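PDB 7ABB: SalCYP truncation from Salinispora tropica, which is a member of the cytochrome P450 family, a mostly helical haem protein fold, and holds a heme c group in its interior. Local coordinates for residues E76-I79 with P80-Q84; R112-A115 with R116-S120; V296-Q299 with G300-V303. One frame throughout, in Å; residues are numbered along the deposited sequence.

In the fold
All three are local contacts, each partly buried and joining residues a few places apart in the chain, and they touch different elements. Interaction 1 folds the loop before helix 86-95 beside the heme c, with Ile79 and Pro80 buried and one threonine hydroxyl serving the backbone. Interaction 2 lies within helix 108-120, across the chain's centre from the other two; Asn114, Ala115 and Ile119 are buried against neighbouring helices, while arginines nearer the surface pair with glutamates. Interaction 3, its centre about 26 Å from that of the chain, is the most peripheral: a type II turn entering strand 302-304, with Gln299 and Gly300 exposed, closed by a backbone bond and braced by a carboxylate.

Interaction 1. Residues E76-I79 with P80-Q84. With HEC (heme c), chain B.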
loop_
_atom_site.group_PDB
_atom_site.type_symbol
_atom_site.label_atom_id
_atom_site.label_comp_id
_atom_site.label_asym_id
_atom_site.label_seq_id
_atom_site.Cartn_x
_atom_site.Cartn_y
_atom_site.Cartn_z
ATOM N N GLU A 76 7.249 17.954 8.136
ATOM C CA GLU A 76 8.281 17.013 8.553
ATOM C C GLU A 76 9.087 16.525 7.356
ATOM O O GLU A 76 8.786 16.865 6.211
ATOM C CB GLU A 76 7.657 15.822 9.275
ATOM C CG GLU A 76 6.766 16.192 10.442
ATOM C CD GLU A 76 5.294 16.164 10.079
ATOM O OE1 GLU A 76 4.942 16.643 8.980
ATOM O OE2 GLU A 76 4.489 15.653 10.888
ATOM N N ARG A 77 10.105 15.713 7.630
ATOM C CA ARG A 77 11.017 15.195 6.611
ATOM C C ARG A 77 10.976 13.667 6.659
ATOM O O ARG A 77 11.680 13.032 7.449
ATOM C CB ARG A 77 12.423 15.733 6.842
ATOM C CG ARG A 77 13.440 15.334 5.789
ATOM C CD ARG A 77 14.797 15.963 6.099
ATOM N NE ARG A 77 15.853 15.431 5.242
ATOM C CZ ARG A 77 16.255 15.983 4.101
ATOM N NH1 ARG A 77 15.701 17.106 3.660
ATOM N NH2 ARG A 77 17.221 15.407 3.398
ATOM N N TRP A 78 10.143 13.081 5.807
ATOM C CA TRP A 78 10.009 11.631 5.701
ATOM C C TRP A 78 10.632 11.211 4.375
ATOM O O TRP A 78 10.062 11.454 3.308
ATOM C CB TRP A 78 8.543 11.203 5.781
ATOM C CG TRP A 78 7.848 11.611 7.051
ATOM C CD1 TRP A 78 7.321 12.835 7.340
ATOM C CD2 TRP A 78 7.596 10.788 8.197
ATOM N NE1 TRP A 78 6.758 12.827 8.592
ATOM C CE2 TRP A 78 6.915 11.582 9.140
ATOM C CE3 TRP A 78 7.879 9.460 8.517
ATOM C CZ2 TRP A 78 6.512 11.091 10.377
ATOM C CZ3 TRP A 78 7.479 8.976 9.751
ATOM C CH2 TRP A 78 6.805 9.788 10.664
ATOM N N ILE A 79 11.799 10.589 4.447
ATOM C CA ILE A 79 12.543 10.217 3.243
ATOM C C ILE A 79 11.958 8.928 2.678
ATOM O O ILE A 79 11.935 7.912 3.395
ATOM C CB ILE A 79 14.019 10.031 3.575
ATOM C CG1 ILE A 79 14.627 11.333 4.111
ATOM C CG2 ILE A 79 14.779 9.513 2.355
ATOM C CD1 ILE A 79 14.841 12.384 3.065
ATOM N N PRO A 80 11.577 8.887 1.394
ATOM C CA PRO A 80 11.595 9.941 0.369
ATOM C C PRO A 80 10.246 10.614 0.131
ATOM O O PRO A 80 10.114 11.387 -0.804
ATOM C CB PRO A 80 12.016 9.182 -0.879
ATOM C CG PRO A 80 11.383 7.819 -0.697
ATOM C CD PRO A 80 11.330 7.562 0.797
ATOM N N LEU A 81 9.265 10.314 0.984
ATOM C CA LEU A 81 7.871 10.653 0.705
ATOM C C LEU A 81 7.643 12.162 0.573
ATOM O O LEU A 81 6.856 12.604 -0.278
ATOM C CB LEU A 81 7.005 10.063 1.816
ATOM C CG LEU A 81 5.487 10.001 1.660
ATOM C CD1 LEU A 81 5.049 9.233 0.412
ATOM C CD2 LEU A 81 4.910 9.364 2.915
ATOM N N THR A 82 8.296 12.967 1.410
ATOM C CA THR A 82 7.999 14.392 1.518
ATOM C C THR A 82 9.088 15.272 0.924
ATOM O O THR A 82 9.097 16.485 1.165
ATOM C CB THR A 82 7.769 14.784 2.978
ATOM O OG1 THR A 82 8.996 14.692 3.705
ATOM C CG2 THR A 82 6.743 13.875 3.617
ATOM N N ILE A 83 10.006 14.704 0.162
ATOM C CA ILE A 83 11.005 15.511 -0.525
ATOM C C ILE A 83 10.706 15.457 -2.013
ATOM O O ILE A 83 10.115 14.501 -2.518
ATOM C CB ILE A 83 12.442 15.053 -0.215
ATOM C CG1 ILE A 83 12.600 13.585 -0.554
ATOM C CG2 ILE A 83 12.759 15.288 1.257
ATOM C CD1 ILE A 83 14.015 13.097 -0.474
ATOM N N GLN A 84 11.065 16.521 -2.720
ATOM C CA GLN A 84 10.834 16.524 -4.156
ATOM C C GLN A 84 11.977 17.256 -4.821
ATOM O O GLN A 84 12.789 17.914 -4.169
ATOM C CB GLN A 84 9.462 17.134 -4.542
ATOM C CG GLN A 84 9.306 18.636 -4.338
ATOM C CD GLN A 84 7.908 19.167 -4.747
ATOM O OE1 GLN A 84 6.882 18.701 -4.267
ATOM N NE2 GLN A 84 7.899 20.151 -5.649
HETATM FE FE HEC B . 3.894 2.045 -1.431
HETATM C CHA HEC B . 4.575 5.362 -2.046
HETATM C CHB HEC B . 0.684 2.574 -2.501
HETATM C CHC HEC B . 3.205 -1.265 -0.862
HETATM C CHD HEC B . 6.967 1.619 -0.026
HETATM N NA HEC B . 2.854 3.635 -2.107
HETATM C C1A HEC B . 3.317 4.930 -2.344
HETATM C C2A HEC B . 2.286 5.764 -2.927
HETATM C C3A HEC B . 1.214 4.961 -3.055
HETATM C C4A HEC B . 1.547 3.651 -2.552
HETATM C CMA HEC B . -0.178 5.324 -3.601
HETATM C CAA HEC B . 2.419 7.267 -3.361
HETATM C CBA HEC B . 2.110 8.262 -2.249
HETATM C CGA HEC B . 2.214 9.679 -2.786
HETATM O O1A HEC B . 2.099 10.582 -1.926
HETATM O O2A HEC B . 2.402 9.845 -4.020
HETATM N NB HEC B . 2.255 0.895 -1.585
HETATM C C1B HEC B . 1.030 1.287 -2.094
HETATM C C2B HEC B . 0.194 0.125 -2.146
HETATM C C3B HEC B . 0.901 -0.936 -1.718
HETATM C C4B HEC B . 2.191 -0.474 -1.336
HETATM C CMB HEC B . -1.251 0.210 -2.677
HETATM C CAB HEC B . 0.568 -2.393 -1.527
HETATM C CBB HEC B . -0.671 -2.888 -2.201
HETATM N NC HEC B . 4.896 0.493 -0.571
HETATM C C1C HEC B . 4.456 -0.809 -0.526
HETATM C C2C HEC B . 5.517 -1.645 -0.031
HETATM C C3C HEC B . 6.593 -0.861 0.206
HETATM C C4C HEC B . 6.193 0.490 -0.115
HETATM C CMC HEC B . 5.393 -3.160 0.140
HETATM C CAC HEC B . 7.985 -1.193 0.769
HETATM C CBC HEC B . 8.496 -2.632 0.713
HETATM N ND HEC B . 5.437 3.263 -1.085
HETATM C C1D HEC B . 6.627 2.851 -0.484
HETATM C C2D HEC B . 7.508 3.975 -0.437
HETATM C C3D HEC B . 6.803 5.138 -1.043
HETATM C C4D HEC B . 5.521 4.599 -1.443
HETATM C CMD HEC B . 8.921 3.966 0.160
HETATM C CAD HEC B . 7.318 6.576 -1.220
HETATM C CBD HEC B . 7.948 6.671 -2.588
HETATM C CGD HEC B . 8.384 8.098 -2.861
HETATM O O1D HEC B . 9.172 8.314 -3.807
HETATM O O2D HEC B . 7.927 8.992 -2.120
#
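Thr82 folds back against Trp78 and is tied to it by two nearly straight hydrogen bonds. The Trp78 backbone N-H points at Thr82 OG1, 2.9 Å away, with an angle of 161° at the hydrogen. In return Thr82 N donates a hydrogen bond to Trp78 O over 3.0 Å, lying in the carbonyl plane. Chi1 of 69° sets the Thr82 hydroxyl between its own backbone N and carbonyl carbon; the methyl CG2 then falls 3.9 Å from both CB and CD1 of Trp78, meeting the indole obliquely. Elsewhere in the loop Ile79 and Ile83 bring their terminal methyls together, CD1 to CD1 at 3.7 Å, and Ile83 CG2 lies over one face of the Arg77 guanidinium.

The chain reverses through a cis peptide bond before Pro80, followed by a type I beta turn from Pro80 to Ile83. This turn leads into helix 86-95 and borders the heme c: Leu81 CA is 3.3 Å from propionate oxygen O2D, and Pro80 CG lies 3.7 Å from the carboxyl carbon CGD. His88 and Arg92, the latter hydrogen-bonded to the heme c as is Arg286, fit the HxxxR pattern of the P450 C helix, consistent with the B-C loop here.

Farther out, helix 222-235 fixes the first half of the loop: Asp224 forms a salt bridge with Arg77 NE, Ser227 OG hydrogen-bonds to Arg77 O and Ile79 N, and the Trp78 side chain packs on Thr230, Val231 and Leu234. From helix 86-95, Trp91 touches both isoleucines, while His88 ND1 hydrogen-bonds to Pro80 O.

Interaction 2. Residues R112-A115 with R116-S120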
loop_
_atom_site.group_PDB
_atom_site.type_symbol
_atom_site.label_atom_id
_atom_site.label_comp_id
_atom_site.label_asym_id
_atom_site.label_seq_id
_atom_site.Cartn_x
_atom_site.Cartn_y
_atom_site.Cartn_z
ATOM N N ARG A 112 7.434 -17.403 -1.218
ATOM C CA ARG A 112 6.585 -18.570 -1.429
ATOM C C ARG A 112 6.694 -19.560 -0.280
ATOM O O ARG A 112 5.683 -20.095 0.197
ATOM C CB ARG A 112 6.954 -19.228 -2.756
ATOM C CG ARG A 112 5.956 -20.311 -3.174
ATOM C CD ARG A 112 6.278 -20.960 -4.507
ATOM N NE ARG A 112 6.273 -19.965 -5.557
ATOM C CZ ARG A 112 5.197 -19.358 -6.053
ATOM N NH1 ARG A 112 3.963 -19.649 -5.633
ATOM N NH2 ARG A 112 5.360 -18.435 -6.992
ATOM N N ALA A 113 7.924 -19.835 0.171
ATOM C CA ALA A 113 8.105 -20.780 1.269
ATOM C C ALA A 113 7.477 -20.253 2.551
ATOM O O ALA A 113 6.936 -21.029 3.354
ATOM C CB ALA A 113 9.586 -21.067 1.478
ATOM N N ASN A 114 7.559 -18.935 2.749
ATOM C CA ASN A 114 6.904 -18.256 3.865
ATOM C C ASN A 114 5.384 -18.461 3.814
ATOM O O ASN A 114 4.786 -18.970 4.774
ATOM C CB ASN A 114 7.322 -16.783 3.800
ATOM C CG ASN A 114 6.656 -15.874 4.809
ATOM O OD1 ASN A 114 5.978 -16.281 5.743
ATOM N ND2 ASN A 114 6.860 -14.581 4.597
ATOM N N ALA A 115 4.755 -18.137 2.682
ATOM C CA ALA A 115 3.320 -18.349 2.555
ATOM C C ALA A 115 2.956 -19.799 2.827
ATOM O O ALA A 115 2.016 -20.094 3.576
ATOM C CB ALA A 115 2.853 -17.981 1.165
ATOM N N ARG A 116 3.695 -20.725 2.216
ATOM C CA ARG A 116 3.337 -22.142 2.319
ATOM C C ARG A 116 3.453 -22.631 3.755
ATOM O O ARG A 116 2.595 -23.378 4.256
ATOM C CB ARG A 116 4.220 -22.965 1.380
ATOM C CG ARG A 116 3.865 -24.431 1.307
ATOM C CD ARG A 116 4.797 -25.207 0.390
ATOM N NE ARG A 116 4.708 -24.824 -1.023
ATOM C CZ ARG A 116 5.678 -24.243 -1.732
ATOM N NH1 ARG A 116 6.856 -23.927 -1.188
ATOM N NH2 ARG A 116 5.479 -23.971 -3.010
ATOM N N ARG A 117 4.544 -22.258 4.420
ATOM C CA ARG A 117 4.745 -22.630 5.810
ATOM C C ARG A 117 3.602 -22.138 6.675
ATOM O O ARG A 117 3.063 -22.879 7.508
ATOM C CB ARG A 117 6.077 -22.033 6.290
ATOM C CG ARG A 117 6.406 -22.263 7.762
ATOM C CD ARG A 117 7.116 -21.065 8.411
ATOM N NE ARG A 117 8.136 -20.499 7.526
ATOM C CZ ARG A 117 8.385 -19.193 7.405
ATOM N NH1 ARG A 117 7.721 -18.315 8.141
ATOM N NH2 ARG A 117 9.284 -18.743 6.534
ATOM N N ARG A 118 3.214 -20.876 6.485
ATOM C CA ARG A 118 2.221 -20.279 7.358
ATOM C C ARG A 118 0.842 -20.870 7.086
ATOM O O ARG A 118 0.110 -21.199 8.022
ATOM C CB ARG A 118 2.238 -18.760 7.193
ATOM C CG ARG A 118 3.518 -18.123 7.709
ATOM C CD ARG A 118 3.469 -16.609 7.548
ATOM N NE ARG A 118 4.670 -16.019 8.130
ATOM C CZ ARG A 118 4.854 -15.845 9.430
ATOM N NH1 ARG A 118 3.923 -16.204 10.312
ATOM N NH2 ARG A 118 5.998 -15.325 9.872
ATOM N N ILE A 119 0.480 -21.044 5.815
ATOM C CA ILE A 119 -0.855 -21.581 5.526
ATOM C C ILE A 119 -0.936 -23.035 5.963
ATOM O O ILE A 119 -1.948 -23.471 6.532
ATOM C CB ILE A 119 -1.170 -21.414 4.040
ATOM C CG1 ILE A 119 -1.238 -19.932 3.695
ATOM C CG2 ILE A 119 -2.527 -22.103 3.710
ATOM C CD1 ILE A 119 -1.058 -19.636 2.236
ATOM N N SER A 120 0.121 -23.815 5.713
ATOM C CA SER A 120 0.154 -25.208 6.146
ATOM C C SER A 120 -0.145 -25.348 7.625
ATOM O O SER A 120 -0.756 -26.341 8.042
ATOM C CB SER A 120 1.527 -25.819 5.845
ATOM O OG SER A 120 1.688 -26.074 4.472
#
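Asn114 and Arg118, one helical turn apart, are joined twice: by their backbones and by their side chains. Asn114 OD1 accepts a hydrogen bond from Arg118 NE over 2.7 Å, short and bent to 134° at the hydrogen. The donor lies in the carbonyl plane of the amide, and the oxygen sits at the edge of the guanidinium, although the two flat groups are turned 67° apart. With CG anti to the carbonyl carbon (chi1 -68°) and the chain extended from there to NE, Arg118 reaches across to the amide, crossing the Asn114 side chain at a slant. The other end of the amide is also engaged: Asn114 ND2 hydrogen-bonds to Tyr138 O and Asn142 OD1.

The backbone follows the i to i+4 pattern of an alpha-helix, 108-120 of this P450 fold. Arg116 N, Arg117 N, Arg118 N and Ile119 N are satisfied by the carbonyls of Arg112, Ala113, Asn114 and Ala115. Arg116 O accepts twice, from Ser120 N and from Ser120 OG at 2.9 Å, the two donors coming from opposite faces of its plane.

The arginines find their carboxylates on two neighbouring helices: Glu141 of helix 130-147 forms salt bridges with Arg117 and Arg118, Glu358 of helix 345-362 with Arg112 and Arg116, and Glu357 with Arg112. The Arg117 guanidinium lies with one face over Asn114 CA, and Arg116 NH2 packs 3.5 Å from Arg112 CD. Ala115 and Ile119 meet loosely, CB to CD1 4.4 Å, and pack against both neighbouring helices.

Interaction 3. Residues V296-Q299 with G300-V303; sequences VASQ and GDTV
Ser298 and Asp301 hold the two ends of a type II beta turn through a pair of hydrogen bonds running in opposite senses. In the first, Asp301 N donates a hydrogen bond to Ser298 O over 3.0 Å, closing the turn. In the second, Ser298 N donates to the carboxylate oxygen Asp301 OD2 at 2.8 Å with an angle of 166° at the hydrogen. The Asp301 CG lies beside its own backbone N (chi1 -76°), which turns the carboxylate back toward the incoming chain, and the N-H meets OD2 from above the carboxylate plane. Ser298 OG is hydrogen-bonded to Glu291 OE1.

Gly300 takes the third position of the turn with a positive phi of 97°, as glycine commonly does in type II turns. The Gln299 chain bends at chi2, and its amide NE2 comes within 3.4 Å of Gly300 CA.

Between the two segments the apolar contact is Ala297 CB to Val303 CG2, 4.0 Å. Trp44 of strand 43-46 touches Ala297 and Asp301, and Leu46 touches Val303.

The turn leads into strand 302-304 of the mixed sheet of this P450 fold, between parallel 43-46 and antiparallel 285-288; Thr302 is backbone hydrogen-bonded to Trp44 and Val303 to Arg286. Because one aspartate supplies both the donor N-H and the acceptor carboxylate, backbone and side chain together tie the strand entry to the preceding loop.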
loop_
_atom_site.group_PDB
_atom_site.type_symbol
_atom_site.label_atom_id
_atom_site.label_comp_id
_atom_site.label_asym_id
_atom_site.label_seq_id
_atom_site.Cartn_x
_atom_site.Cartn_y
_atom_site.Cartn_z
ATOM N N VAL A 296 -9.570 23.931 -10.305
ATOM C CA VAL A 296 -10.510 24.249 -9.239
ATOM C C VAL A 296 -9.871 24.919 -8.034
ATOM O O VAL A 296 -10.544 25.679 -7.328
ATOM C CB VAL A 296 -11.258 22.980 -8.781
ATOM C CG1 VAL A 296 -12.087 22.430 -9.932
ATOM C CG2 VAL A 296 -10.305 21.922 -8.235
ATOM N N ALA A 297 -8.592 24.644 -7.777
ATOM C CA ALA A 297 -7.972 25.040 -6.523
ATOM C C ALA A 297 -7.236 26.361 -6.668
ATOM O O ALA A 297 -7.005 26.859 -7.773
ATOM C CB ALA A 297 -7.010 23.950 -6.009
ATOM N N SER A 298 -6.949 26.960 -5.518
ATOM C CA SER A 298 -6.213 28.214 -5.424
ATOM C C SER A 298 -4.915 27.984 -4.666
ATOM O O SER A 298 -4.730 26.983 -3.955
ATOM C CB SER A 298 -7.024 29.297 -4.720
ATOM O OG SER A 298 -8.206 29.617 -5.464
ATOM N N GLN A 299 -4.006 28.929 -4.818
ATOM C CA GLN A 299 -2.748 28.841 -4.098
ATOM C C GLN A 299 -3.013 28.663 -2.609
ATOM O O GLN A 299 -3.790 29.418 -2.010
ATOM C CB GLN A 299 -1.919 30.091 -4.353
ATOM C CG GLN A 299 -0.617 30.119 -3.569
ATOM C CD GLN A 299 -0.789 30.632 -2.155
ATOM O OE1 GLN A 299 -1.380 31.694 -1.909
ATOM N NE2 GLN A 299 -0.239 29.878 -1.202
ATOM N N GLY A 300 -2.365 27.653 -2.026
ATOM C CA GLY A 300 -2.430 27.373 -0.603
ATOM C C GLY A 300 -3.436 26.316 -0.213
ATOM O O GLY A 300 -3.444 25.903 0.953
ATOM N N ASP A 301 -4.277 25.881 -1.149
ATOM C CA ASP A 301 -5.251 24.836 -0.878
ATOM C C ASP A 301 -4.575 23.482 -0.767
ATOM O O ASP A 301 -3.689 23.131 -1.560
ATOM C CB ASP A 301 -6.293 24.751 -1.992
ATOM C CG ASP A 301 -7.326 25.873 -1.948
ATOM O OD1 ASP A 301 -7.523 26.487 -0.877
ATOM O OD2 ASP A 301 -7.952 26.145 -2.998
ATOM N N THR A 302 -5.042 22.693 0.192
ATOM C CA THR A 302 -4.759 21.266 0.207
ATOM C C THR A 302 -5.660 20.572 -0.801
ATOM O O THR A 302 -6.848 20.899 -0.903
ATOM C CB THR A 302 -4.984 20.715 1.607
ATOM O OG1 THR A 302 -4.051 21.331 2.504
ATOM C CG2 THR A 302 -4.821 19.203 1.653
ATOM N N VAL A 303 -5.078 19.658 -1.572
ATOM C CA VAL A 303 -5.800 18.890 -2.579
ATOM C C VAL A 303 -5.554 17.411 -2.324
ATOM O O VAL A 303 -4.410 16.970 -2.274
ATOM C CB VAL A 303 -5.356 19.262 -4.003
ATOM C CG1 VAL A 303 -6.163 18.513 -5.036
ATOM C CG2 VAL A 303 -5.504 20.754 -4.232
#